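Local coordinates for protein myosin light chain 1 (Saccharomyces cerevisiae, PDB 1M45) that serves as a calmodulin-like light chain that binds IQ motifs of class II and class V myosins and of IQG1, and takes part in cytokinesis, at residues A[8-13]-A[19-24]; A[29-32]-A[36-39]; A[87-92]-A[140-145]; A[104-109]-A[116-121]. All blocks are in the same frame, centred on the assembly; numbering follows the deposited sequence. Where two conformers were deposited one is given.

Contact 1 (A[8-13]-A[19-24]); sequences DIFTLF and GAIAKD
Ile21 reaches from its strand into the angle between two phenylalanines of the short, weakly bonded helix 10-13, and its branches divide the work. CB lies 4.1 Å from Phe13 O, at the margin of contact. From there CG2 turns toward the helix and takes the main load: it sits over one face of the Phe10 ring, displaced toward the rim and 3.7 Å from the ring centroid, a CH-pi contact only 22° off the normal. The same methyl meets Phe13 CB at 3.5 Å, so it touches the ring of one phenylalanine and the CB of the other. The other branch, with CG1 set between the backbone N and the carbonyl carbon (chi1 61°), runs along the CE2 side of the ring; CG1 is 3.8 Å from Phe10 CE2, and CD1 ends at 4.0 Å from that same CE2. The edge of the Phe10 ring faces backbone: its CZ is 3.7 Å from Ala20 CA. A water links the two segments, donating to Phe13 O and accepting from Ala22 N. The contact packs helix 10-13 of the first EF-hand on strand 20-22, which pairs antiparallel with 57-59; helix 60-69 touches Phe10 and Ile21, and helix 26-32 touches Phe13 and Ile21.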
loop_
_atom_site.group_PDB
_atom_site.type_symbol
_atom_site.label_atom_id
_atom_site.label_comp_id
_atom_site.label_asym_id
_atom_site.label_seq_id
_atom_site.Cartn_x
_atom_site.Cartn_y
_atom_site.Cartn_z
ATOM N N ASP A 8 -15.548 6.516 -8.432
ATOM C CA ASP A 8 -16.622 6.281 -7.451
ATOM C C ASP A 8 -16.156 5.695 -6.126
ATOM O O ASP A 8 -16.923 5.036 -5.432
ATOM C CB ASP A 8 -17.683 5.345 -8.007
ATOM C CG ASP A 8 -19.041 5.544 -7.339
ATOM O OD1 ASP A 8 -19.353 6.659 -6.891
ATOM O OD2 ASP A 8 -19.826 4.615 -7.250
ATOM N N ILE A 9 -14.885 5.881 -5.803
ATOM C CA ILE A 9 -14.382 5.323 -4.570
ATOM C C ILE A 9 -14.798 6.166 -3.358
ATOM O O ILE A 9 -15.043 5.639 -2.278
ATOM C CB ILE A 9 -12.860 5.182 -4.657
ATOM C CG1 ILE A 9 -12.493 4.068 -5.632
ATOM C CG2 ILE A 9 -12.253 4.947 -3.255
ATOM C CD1 ILE A 9 -10.979 4.091 -6.005
ATOM N N PHE A 10 -14.895 7.479 -3.531
ATOM C CA PHE A 10 -15.246 8.365 -2.438
ATOM C C PHE A 10 -16.514 7.920 -1.675
ATOM O O PHE A 10 -16.557 8.017 -0.445
ATOM C CB PHE A 10 -15.394 9.787 -2.958
ATOM C CG PHE A 10 -15.496 10.824 -1.888
ATOM C CD1 PHE A 10 -16.746 11.210 -1.400
ATOM C CD2 PHE A 10 -14.362 11.431 -1.348
ATOM C CE1 PHE A 10 -16.850 12.178 -0.392
ATOM C CE2 PHE A 10 -14.461 12.404 -0.387
ATOM C CZ PHE A 10 -15.709 12.776 0.110
ATOM N N THR A 11 -17.514 7.408 -2.392
ATOM C CA THR A 11 -18.764 6.980 -1.742
ATOM C C THR A 11 -18.545 5.803 -0.806
ATOM O O THR A 11 -19.275 5.674 0.186
ATOM C CB THR A 11 -19.925 6.653 -2.748
ATOM O OG1 THR A 11 -19.441 5.801 -3.791
ATOM C CG2 THR A 11 -20.377 7.906 -3.467
ATOM N N LEU A 12 -17.540 4.976 -1.064
ATOM C CA LEU A 12 -17.274 3.835 -0.179
ATOM C C LEU A 12 -16.683 4.310 1.148
ATOM O O LEU A 12 -16.774 3.603 2.187
ATOM C CB LEU A 12 -16.327 2.827 -0.849
ATOM C CG LEU A 12 -16.803 2.119 -2.106
ATOM C CD1 LEU A 12 -15.665 1.287 -2.703
ATOM C CD2 LEU A 12 -18.008 1.246 -1.736
ATOM N N PHE A 13 -16.054 5.482 1.118
ATOM C CA PHE A 13 -15.492 6.088 2.308
ATOM C C PHE A 13 -16.522 6.968 3.001
ATOM O O PHE A 13 -16.308 7.402 4.145
ATOM C CB PHE A 13 -14.235 6.911 1.962
ATOM C CG PHE A 13 -13.010 6.058 1.704
ATOM C CD1 PHE A 13 -12.804 5.497 0.484
ATOM C CD2 PHE A 13 -12.142 5.747 2.757
ATOM C CE1 PHE A 13 -11.691 4.681 0.242
ATOM C CE2 PHE A 13 -11.022 4.929 2.543
ATOM C CZ PHE A 13 -10.799 4.413 1.274
ATOM N N GLY A 19 -21.180 13.926 2.209
ATOM C CA GLY A 19 -20.531 14.680 1.143
ATOM C C GLY A 19 -19.085 14.980 1.549
ATOM O O GLY A 19 -18.394 15.842 0.965
ATOM N N ALA A 20 -18.612 14.233 2.543
ATOM C CA ALA A 20 -17.270 14.400 3.064
ATOM C C ALA A 20 -16.831 13.111 3.742
ATOM O O ALA A 20 -17.665 12.304 4.157
ATOM C CB ALA A 20 -17.276 15.547 4.107
ATOM N N ILE A 21 -15.523 12.934 3.893
ATOM C CA ILE A 21 -14.993 11.771 4.594
ATOM C C ILE A 21 -14.096 12.188 5.745
ATOM O O ILE A 21 -13.542 13.298 5.758
ATOM C CB ILE A 21 -14.201 10.837 3.628
ATOM C CG1 ILE A 21 -12.992 11.552 2.997
ATOM C CG2 ILE A 21 -15.070 10.313 2.480
ATOM C CD1 ILE A 21 -12.028 10.629 2.293
ATOM N N ALA A 22 -13.903 11.256 6.662
ATOM C CA ALA A 22 -13.068 11.497 7.825
ATOM C C ALA A 22 -11.679 11.945 7.386
ATOM O O ALA A 22 -11.116 11.368 6.471
ATOM C CB ALA A 22 -12.977 10.241 8.661
ATOM N N LYS A 23 -11.131 12.970 8.041
ATOM C CA LYS A 23 -9.784 13.433 7.726
ATOM C C LYS A 23 -8.757 12.307 7.921
ATOM O O LYS A 23 -7.776 12.179 7.158
ATOM C CB LYS A 23 -9.456 14.645 8.610
ATOM C CG LYS A 23 -8.397 15.498 8.069
ATOM C CD LYS A 23 -8.425 16.891 8.711
ATOM C CE LYS A 23 -8.477 16.802 10.226
ATOM N NZ LYS A 23 -8.481 18.179 10.852
ATOM N N ASP A 24 -9.003 11.466 8.926
ATOM C CA ASP A 24 -8.149 10.317 9.212
ATOM C C ASP A 24 -8.264 9.185 8.177
ATOM O O ASP A 24 -7.543 8.192 8.269
ATOM C CB ASP A 24 -8.382 9.757 10.620
ATOM C CG ASP A 24 -9.818 9.357 10.861
ATOM O OD1 ASP A 24 -10.364 8.507 10.145
ATOM O OD2 ASP A 24 -10.480 9.818 11.839
HETATM O O HOH W 1 -15.698 9.102 6.738
#

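Contact 2 (A[29-32]-A[36-39]); sequences YLRA and NPTN
Arg31 stretches from helix 26-32 across Pro37 and ends on two oxygens, one in the loop that follows and one at the start of helix 39-47. Its chain is extended from CG to NE, and CG passes the proline ring at 4.0 Å from Pro37 CD, while Pro37 CG lies loosely over one face of the guanidinium. NH2 makes two direct bonds. One goes to Pro37 O at 3.1 Å, with the donor 37° above the carbonyl plane; the other goes to Asn39 OD1 at 3.0 Å, where NH2 approaches nearly in line with the C=O bond. Both are moderately bent at the hydrogen, and the acceptors are tilted from the guanidinium plane, which stands 73° from the plane of the Asn39 amide. The remaining donors are also met. Arg31 NE gives to a water in the guanidinium plane at 2.8 Å, and this water donates to Pro37 O, which therefore receives two hydrogens. NH1 forms a salt bridge with Asp28 and a weak bond to a second water, which in turn donates to Asn39 OD1. Replacing the arginine by an alanine is likely to leave Pro37 O and Asn39 OD1 without their charged donor and Asp28 without its mate. Thr38 OG1 is engaged elsewhere, capping the next helix at Leu41 N. Leu30 CB touches Pro37 CG at 4.3 Å. The contact ties the end of helix 26-32 to the start of helix 39-47; Leu30 also meets Ile67 of helix 60-69, and the bound peptide packs against Ala32.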
loop_
_atom_site.group_PDB
_atom_site.type_symbol
_atom_site.label_atom_id
_atom_site.label_comp_id
_atom_site.label_asym_id
_atom_site.label_seq_id
_atom_site.Cartn_x
_atom_site.Cartn_y
_atom_site.Cartn_z
ATOM N N TYR A 29 -7.851 6.666 1.393
ATOM C CA TYR A 29 -8.484 7.152 0.163
ATOM C C TYR A 29 -7.427 7.313 -0.927
ATOM O O TYR A 29 -7.636 6.881 -2.047
ATOM C CB TYR A 29 -9.246 8.478 0.357
ATOM C CG TYR A 29 -9.797 8.989 -0.921
ATOM C CD1 TYR A 29 -10.946 8.441 -1.460
ATOM C CD2 TYR A 29 -9.147 9.998 -1.609
ATOM C CE1 TYR A 29 -11.425 8.874 -2.691
ATOM C CE2 TYR A 29 -9.581 10.430 -2.866
ATOM C CZ TYR A 29 -10.733 9.871 -3.395
ATOM O OH TYR A 29 -11.160 10.300 -4.632
ATOM N N LEU A 30 -6.299 7.934 -0.566
ATOM C CA LEU A 30 -5.225 8.133 -1.523
ATOM C C LEU A 30 -4.706 6.799 -2.026
ATOM O O LEU A 30 -4.357 6.645 -3.212
ATOM C CB LEU A 30 -4.086 8.945 -0.893
ATOM C CG LEU A 30 -4.479 10.410 -0.660
ATOM C CD1 LEU A 30 -3.380 11.118 0.155
ATOM C CD2 LEU A 30 -4.745 11.144 -1.957
ATOM N N ARG A 31 -4.645 5.831 -1.120
ATOM C CA ARG A 31 -4.235 4.483 -1.524
ATOM C C ARG A 31 -5.253 3.866 -2.461
ATOM O O ARG A 31 -4.895 3.305 -3.493
ATOM C CB ARG A 31 -4.066 3.591 -0.291
ATOM C CG ARG A 31 -2.868 3.973 0.539
ATOM C CD ARG A 31 -2.760 3.257 1.904
ATOM N NE ARG A 31 -1.630 3.817 2.649
ATOM C CZ ARG A 31 -1.663 4.476 3.788
ATOM N NH1 ARG A 31 -2.799 4.682 4.478
ATOM N NH2 ARG A 31 -0.502 4.976 4.254
ATOM N N ALA A 32 -6.537 4.024 -2.136
ATOM C CA ALA A 32 -7.582 3.379 -2.940
ATOM C C ALA A 32 -7.566 3.851 -4.379
ATOM O O ALA A 32 -7.815 3.084 -5.296
ATOM C CB ALA A 32 -8.951 3.643 -2.306
ATOM N N ASN A 36 0.636 5.368 -3.072
ATOM C CA ASN A 36 1.194 4.541 -2.014
ATOM C C ASN A 36 1.954 5.391 -1.030
ATOM O O ASN A 36 3.144 5.136 -0.799
ATOM C CB ASN A 36 2.091 3.441 -2.596
ATOM C CG ASN A 36 1.367 2.622 -3.641
ATOM O OD1 ASN A 36 0.488 1.825 -3.312
ATOM N ND2 ASN A 36 1.768 2.774 -4.898
ATOM N N PRO A 37 1.283 6.356 -0.419
ATOM C CA PRO A 37 1.969 7.277 0.502
ATOM C C PRO A 37 2.382 6.654 1.824
ATOM O O PRO A 37 1.755 5.696 2.298
ATOM C CB PRO A 37 0.917 8.366 0.722
ATOM C CG PRO A 37 -0.376 7.598 0.698
ATOM C CD PRO A 37 -0.160 6.669 -0.514
ATOM N N THR A 38 3.470 7.171 2.405
ATOM C CA THR A 38 3.801 6.830 3.777
ATOM C C THR A 38 2.837 7.646 4.626
ATOM O O THR A 38 2.303 8.685 4.172
ATOM C CB THR A 38 5.227 7.267 4.170
ATOM O OG1 THR A 38 5.336 8.681 3.939
ATOM C CG2 THR A 38 6.263 6.594 3.276
ATOM N N ASN A 39 2.614 7.200 5.864
ATOM C CA ASN A 39 1.772 7.963 6.788
ATOM C C ASN A 39 2.315 9.396 6.941
ATOM O O ASN A 39 1.559 10.371 7.013
ATOM C CB ASN A 39 1.680 7.257 8.155
ATOM C CG ASN A 39 0.976 5.866 8.085
ATOM O OD1 ASN A 39 0.356 5.504 7.078
ATOM N ND2 ASN A 39 1.079 5.094 9.170
HETATM O O HOH W 2 0.682 3.545 1.156
HETATM O O HOH W 3 -2.210 7.290 6.550
#

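Contact 3 (A[87-92]-A[140-145]); sequences KAFQVF and KFIEDV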
loop_
_atom_site.group_PDB
_atom_site.type_symbol
_atom_site.label_atom_id
_atom_site.label_comp_id
_atom_site.label_asym_id
_atom_site.label_seq_id
_atom_site.Cartn_x
_atom_site.Cartn_y
_atom_site.Cartn_z
ATOM N N LYS A 87 16.590 -7.991 -4.098
ATOM C CA LYS A 87 17.697 -8.186 -3.162
ATOM C C LYS A 87 17.228 -8.423 -1.727
ATOM O O LYS A 87 17.791 -9.260 -1.009
ATOM C CB LYS A 87 18.658 -6.998 -3.228
ATOM C CG LYS A 87 19.559 -7.059 -4.448
ATOM C CD LYS A 87 20.596 -5.949 -4.438
ATOM C CE LYS A 87 21.557 -6.088 -5.611
ATOM N NZ LYS A 87 20.885 -5.956 -6.950
ATOM N N ALA A 88 16.183 -7.699 -1.315
ATOM C CA ALA A 88 15.610 -7.891 0.027
ATOM C C ALA A 88 15.064 -9.313 0.229
ATOM O O ALA A 88 15.231 -9.912 1.315
ATOM C CB ALA A 88 14.514 -6.834 0.346
ATOM N N PHE A 89 14.393 -9.843 -0.797
ATOM C CA PHE A 89 13.878 -11.209 -0.727
ATOM C C PHE A 89 15.052 -12.209 -0.815
ATOM O O PHE A 89 14.987 -13.285 -0.236
ATOM C CB PHE A 89 12.868 -11.484 -1.842
ATOM C CG PHE A 89 11.493 -10.987 -1.535
ATOM C CD1 PHE A 89 11.086 -9.719 -1.922
ATOM C CD2 PHE A 89 10.637 -11.766 -0.763
ATOM C CE1 PHE A 89 9.809 -9.268 -1.619
ATOM C CE2 PHE A 89 9.359 -11.322 -0.443
ATOM C CZ PHE A 89 8.948 -10.060 -0.877
ATOM N N GLN A 90 16.088 -11.857 -1.568
ATOM C CA GLN A 90 17.202 -12.785 -1.734
ATOM C C GLN A 90 17.856 -13.050 -0.389
ATOM O O GLN A 90 18.442 -14.096 -0.178
ATOM C CB GLN A 90 18.191 -12.311 -2.788
ATOM C CG GLN A 90 17.626 -12.508 -4.182
ATOM C CD GLN A 90 18.552 -12.024 -5.295
ATOM O OE1 GLN A 90 18.284 -12.274 -6.476
ATOM N NE2 GLN A 90 19.632 -11.339 -4.930
ATOM N N VAL A 91 17.695 -12.111 0.532
ATOM C CA VAL A 91 18.212 -12.284 1.889
ATOM C C VAL A 91 17.571 -13.495 2.581
ATOM O O VAL A 91 18.215 -14.189 3.391
ATOM C CB VAL A 91 18.035 -11.010 2.694
ATOM C CG1 VAL A 91 18.279 -11.266 4.181
ATOM C CG2 VAL A 91 18.961 -9.925 2.166
ATOM N N PHE A 92 16.324 -13.781 2.225
ATOM C CA PHE A 92 15.577 -14.877 2.805
ATOM C C PHE A 92 15.438 -16.050 1.849
ATOM O O PHE A 92 14.666 -16.956 2.075
ATOM C CB PHE A 92 14.197 -14.375 3.244
ATOM C CG PHE A 92 14.280 -13.281 4.267
ATOM C CD1 PHE A 92 14.559 -11.965 3.883
ATOM C CD2 PHE A 92 14.082 -13.562 5.615
ATOM C CE1 PHE A 92 14.670 -10.944 4.842
ATOM C CE2 PHE A 92 14.178 -12.555 6.571
ATOM C CZ PHE A 92 14.476 -11.240 6.188
ATOM N N LYS A 140 6.752 -13.012 -8.571
ATOM C CA LYS A 140 5.343 -12.965 -8.932
ATOM C C LYS A 140 4.552 -12.188 -7.886
ATOM O O LYS A 140 3.658 -11.395 -8.218
ATOM C CB LYS A 140 4.783 -14.378 -9.126
ATOM C CG LYS A 140 3.313 -14.375 -9.452
ATOM C CD LYS A 140 2.761 -15.805 -9.627
ATOM C CE LYS A 140 1.388 -15.773 -10.324
ATOM N NZ LYS A 140 0.343 -14.999 -9.563
ATOM N N PHE A 141 4.902 -12.397 -6.623
ATOM C CA PHE A 141 4.266 -11.684 -5.540
ATOM C C PHE A 141 4.492 -10.186 -5.702
ATOM O O PHE A 141 3.536 -9.410 -5.630
ATOM C CB PHE A 141 4.812 -12.193 -4.199
ATOM C CG PHE A 141 4.473 -11.307 -3.034
ATOM C CD1 PHE A 141 3.190 -11.324 -2.490
ATOM C CD2 PHE A 141 5.449 -10.481 -2.470
ATOM C CE1 PHE A 141 2.878 -10.484 -1.386
ATOM C CE2 PHE A 141 5.155 -9.636 -1.390
ATOM C CZ PHE A 141 3.865 -9.641 -0.846
ATOM N N ILE A 142 5.751 -9.782 -5.911
ATOM C CA ILE A 142 6.068 -8.362 -6.084
ATOM C C ILE A 142 5.284 -7.781 -7.254
ATOM O O ILE A 142 4.746 -6.656 -7.168
ATOM C CB ILE A 142 7.554 -8.158 -6.279
ATOM C CG1 ILE A 142 8.290 -8.521 -4.977
ATOM C CG2 ILE A 142 7.851 -6.698 -6.611
ATOM C CD1 ILE A 142 9.814 -8.781 -5.213
ATOM N N GLU A 143 5.221 -8.531 -8.356
ATOM C CA GLU A 143 4.472 -8.046 -9.541
ATOM C C GLU A 143 3.005 -7.775 -9.210
ATOM O O GLU A 143 2.434 -6.755 -9.617
ATOM C CB GLU A 143 4.570 -9.022 -10.704
ATOM C CG GLU A 143 5.994 -9.130 -11.202
ATOM C CD GLU A 143 6.450 -7.893 -11.943
ATOM O OE1 GLU A 143 5.606 -7.222 -12.591
ATOM O OE2 GLU A 143 7.650 -7.589 -11.871
ATOM N N ASP A 144 2.412 -8.677 -8.439
ATOM C CA ASP A 144 1.019 -8.489 -8.049
ATOM C C ASP A 144 0.832 -7.255 -7.175
ATOM O O ASP A 144 -0.118 -6.472 -7.346
ATOM C CB ASP A 144 0.528 -9.744 -7.308
ATOM C CG ASP A 144 0.247 -10.909 -8.252
ATOM O OD1 ASP A 144 -0.002 -12.035 -7.739
ATOM O OD2 ASP A 144 0.298 -10.837 -9.498
ATOM N N VAL A 145 1.732 -7.065 -6.221
ATOM C CA VAL A 145 1.603 -5.958 -5.287
ATOM C C VAL A 145 1.768 -4.631 -6.023
ATOM O O VAL A 145 1.126 -3.657 -5.656
ATOM C CB VAL A 145 2.646 -6.092 -4.144
ATOM C CG1 VAL A 145 2.814 -4.786 -3.318
ATOM C CG2 VAL A 145 2.249 -7.279 -3.231
#
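Phe89 and Ile142 make the closest approach between segments 87-92 and 140-145, with Phe89 CE1 3.6 Å from Ile142 CD1. The two side chains run antiparallel and overlap, so that CD1 of the isoleucine also reaches Phe89 CD1 at 3.7 Å and its CG1 lies 3.8 Å from Phe89 CE1. The far end of the ring meets a second partner: Phe89 CZ stands 3.9 Å from both CD2 and CE2 of Phe141. The two phenylalanine side chains lie roughly perpendicular, and the ring contact is oblique. Phe141 has CG anti to the backbone N (chi1 166°), which brings the ring beside Val145, whose CG2 lies over one face, 3.7 Å above the plane. Phe89 instead has CG anti to its carbonyl carbon, and its side chain points toward the other helix, between segments whose nearest CA atoms, those of Phe89 and Ile142, are 9.9 Å apart.

Further out, Phe89 is bordered by Leu105 and Met108 of helix 102-111 and by Tyr138 at the start of helix 138-146, whose ring it meets with the planes about 15° apart. Phe141 rests on Leu124 and Val128, and an apolar side chain of the bound peptide packs on Phe89. This purely apolar junction joins the first helix of one EF-hand to the last helix of its partner, as in the paired EF-hand lobes of calmodulin-like proteins.

Contact 4 (A[104-109]-A[116-121]); sequences DLRYML and LTDAEV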
loop_
_atom_site.group_PDB
_atom_site.type_symbol
_atom_site.label_atom_id
_atom_site.label_comp_id
_atom_site.label_asym_id
_atom_site.label_seq_id
_atom_site.Cartn_x
_atom_site.Cartn_y
_atom_site.Cartn_z
ATOM N N ASP A 104 8.622 -16.852 6.455
ATOM C CA ASP A 104 9.657 -15.827 6.317
ATOM C C ASP A 104 9.070 -14.523 5.766
ATOM O O ASP A 104 9.557 -13.428 6.095
ATOM C CB ASP A 104 10.782 -16.281 5.420
ATOM C CG ASP A 104 11.706 -17.264 6.102
ATOM O OD1 ASP A 104 11.719 -17.334 7.349
ATOM O OD2 ASP A 104 12.491 -17.945 5.453
ATOM N N LEU A 105 8.044 -14.641 4.913
ATOM C CA LEU A 105 7.446 -13.425 4.364
ATOM C C LEU A 105 6.758 -12.676 5.482
ATOM O O LEU A 105 6.863 -11.432 5.601
ATOM C CB LEU A 105 6.502 -13.740 3.206
ATOM C CG LEU A 105 5.742 -12.532 2.628
ATOM C CD1 LEU A 105 6.737 -11.459 2.190
ATOM C CD2 LEU A 105 4.908 -13.002 1.383
ATOM N N ARG A 106 6.028 -13.422 6.312
ATOM C CA ARG A 106 5.397 -12.767 7.466
ATOM C C ARG A 106 6.432 -12.119 8.370
ATOM O O ARG A 106 6.219 -10.991 8.885
ATOM C CB ARG A 106 4.524 -13.748 8.238
ATOM C CG ARG A 106 3.772 -13.103 9.377
ATOM C CD ARG A 106 2.731 -14.039 9.979
ATOM N NE ARG A 106 1.657 -14.255 9.000
ATOM C CZ ARG A 106 0.508 -13.597 8.984
ATOM N NH1 ARG A 106 0.236 -12.658 9.884
ATOM N NH2 ARG A 106 -0.376 -13.848 8.022
ATOM N N TYR A 107 7.539 -12.837 8.613
ATOM C CA TYR A 107 8.636 -12.306 9.388
ATOM C C TYR A 107 9.160 -10.989 8.828
ATOM O O TYR A 107 9.314 -10.009 9.566
ATOM C CB TYR A 107 9.749 -13.334 9.472
ATOM C CG TYR A 107 11.027 -12.833 10.143
ATOM C CD1 TYR A 107 11.216 -12.976 11.510
ATOM C CD2 TYR A 107 12.048 -12.274 9.391
ATOM C CE1 TYR A 107 12.416 -12.535 12.119
ATOM C CE2 TYR A 107 13.235 -11.826 9.983
ATOM C CZ TYR A 107 13.395 -11.972 11.322
ATOM O OH TYR A 107 14.551 -11.559 11.886
ATOM N N MET A 108 9.416 -10.970 7.522
ATOM C CA MET A 108 9.903 -9.771 6.855
ATOM C C MET A 108 8.956 -8.596 7.057
ATOM O O MET A 108 9.387 -7.500 7.394
ATOM C CB MET A 108 10.066 -10.004 5.348
ATOM C CG MET A 108 11.144 -11.022 4.935
ATOM S SD MET A 108 11.049 -11.310 3.136
ATOM C CE MET A 108 11.690 -9.772 2.507
ATOM N N LEU A 109 7.668 -8.831 6.830
ATOM C CA LEU A 109 6.689 -7.775 6.856
ATOM C C LEU A 109 6.236 -7.285 8.225
ATOM O O LEU A 109 5.912 -6.124 8.358
ATOM C CB LEU A 109 5.460 -8.169 6.030
ATOM C CG LEU A 109 5.836 -8.470 4.571
ATOM C CD1 LEU A 109 4.573 -8.823 3.850
ATOM C CD2 LEU A 109 6.472 -7.235 3.891
ATOM N N LEU A 116 4.328 -4.199 9.625
ATOM C CA LEU A 116 2.894 -4.317 9.400
ATOM C C LEU A 116 2.307 -5.219 10.481
ATOM O O LEU A 116 3.038 -6.001 11.159
ATOM C CB LEU A 116 2.617 -4.900 8.009
ATOM C CG LEU A 116 3.135 -4.091 6.828
ATOM C CD1 LEU A 116 2.744 -4.822 5.571
ATOM C CD2 LEU A 116 2.568 -2.664 6.813
ATOM N N THR A 117 1.008 -5.126 10.670
ATOM C CA THR A 117 0.356 -5.990 11.663
ATOM C C THR A 117 0.134 -7.366 11.089
ATOM O O THR A 117 0.169 -7.553 9.856
ATOM C CB THR A 117 -0.992 -5.438 12.157
ATOM O OG1 THR A 117 -1.957 -5.460 11.071
ATOM C CG2 THR A 117 -0.892 -3.936 12.553
ATOM N N ASP A 118 -0.107 -8.329 11.977
ATOM C CA ASP A 118 -0.429 -9.679 11.512
ATOM C C ASP A 118 -1.743 -9.654 10.706
ATOM O O ASP A 118 -1.881 -10.379 9.719
ATOM C CB ASP A 118 -0.507 -10.651 12.688
ATOM C CG ASP A 118 0.855 -11.090 13.145
ATOM O OD1 ASP A 118 1.639 -11.607 12.326
ATOM O OD2 ASP A 118 1.233 -10.963 14.325
ATOM N N ALA A 119 -2.699 -8.838 11.113
ATOM C CA ALA A 119 -3.934 -8.664 10.326
ATOM C C ALA A 119 -3.674 -8.135 8.936
ATOM O O ALA A 119 -4.293 -8.620 7.956
ATOM C CB ALA A 119 -4.931 -7.753 11.051
ATOM N N GLU A 120 -2.809 -7.132 8.808
ATOM C CA GLU A 120 -2.495 -6.612 7.468
ATOM C C GLU A 120 -1.877 -7.697 6.587
ATOM O O GLU A 120 -2.169 -7.795 5.406
ATOM C CB GLU A 120 -1.535 -5.425 7.566
ATOM C CG GLU A 120 -2.245 -4.156 8.035
ATOM C CD GLU A 120 -1.267 -3.010 8.283
ATOM O OE1 GLU A 120 -0.255 -3.185 9.003
ATOM O OE2 GLU A 120 -1.476 -1.914 7.714
ATOM N N VAL A 121 -0.997 -8.517 7.181
ATOM C CA VAL A 121 -0.392 -9.586 6.426
ATOM C C VAL A 121 -1.428 -10.668 6.065
ATOM O O VAL A 121 -1.387 -11.196 4.956
ATOM C CB VAL A 121 0.858 -10.143 7.125
ATOM C CG1 VAL A 121 1.446 -11.307 6.301
ATOM C CG2 VAL A 121 1.897 -9.019 7.258
#
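Arg106 NH1 grips Asp118 twice, through its carboxylate and through its backbone carbonyl. Asp118 OD1 is met by Arg106 NH1 at 3.0 Å on its anti side and lies in the guanidinium plane, making a salt bridge; Asp118 O is 3.1 Å from the same NH1, with the C=O approached from the side at 108°. The arginine chain, bent at chi3 (-68°), lays its guanidinium flat on Val121, whose CG1 sits over the centre of one face, 3.6 Å from Arg106 CZ. The other terminal nitrogen, NH2, forms a salt bridge with Asp122, so the group is held at two ends and on a face. A leucine in its place would probably leave Asp118 and Asp122 without their shared positive partner and Asp118 O without its donor. Leu109 CB meets Val121 CG2 at 3.9 Å and, more loosely, Leu116 CD1, while Leu116 N donates to Leu109 O at 2.8 Å. The second helix starts with a capping box: Glu120 N gives to Thr117 OG1, and Thr117 N to Glu120 OE1. Helix 102-111 leaves one EF-hand and helix 118-125 enters the next; their joining through a short linker is typical of a paired EF-hand lobe.

How the contacts relate
Contacts 1 and 2 belong to the N-terminal half and touch each other, with helix 26-32 of contact 2 lying against Ile9, Phe13 and Ile21 of contact 1. Contacts 3 and 4 share the C-terminal EF-hand pair: contact 4 is nested inside the chain loop that contact 3 closes, and Phe89 CE2 meets Leu105 CD1 at 3.7 Å. Contacts 1 and 3, whose centres are about 32 Å apart, are apolar and aromatic; contact 3 is fully buried, contact 1 partly so. Contacts 2 and 4 each span the linker between successive helices with an arginine over an apolar residue, largely buried but with an exposed polar partner (Asn39, Asp118); across its segments contact 2 uses neutral oxygens and waters, while contact 4 adds a carboxylate.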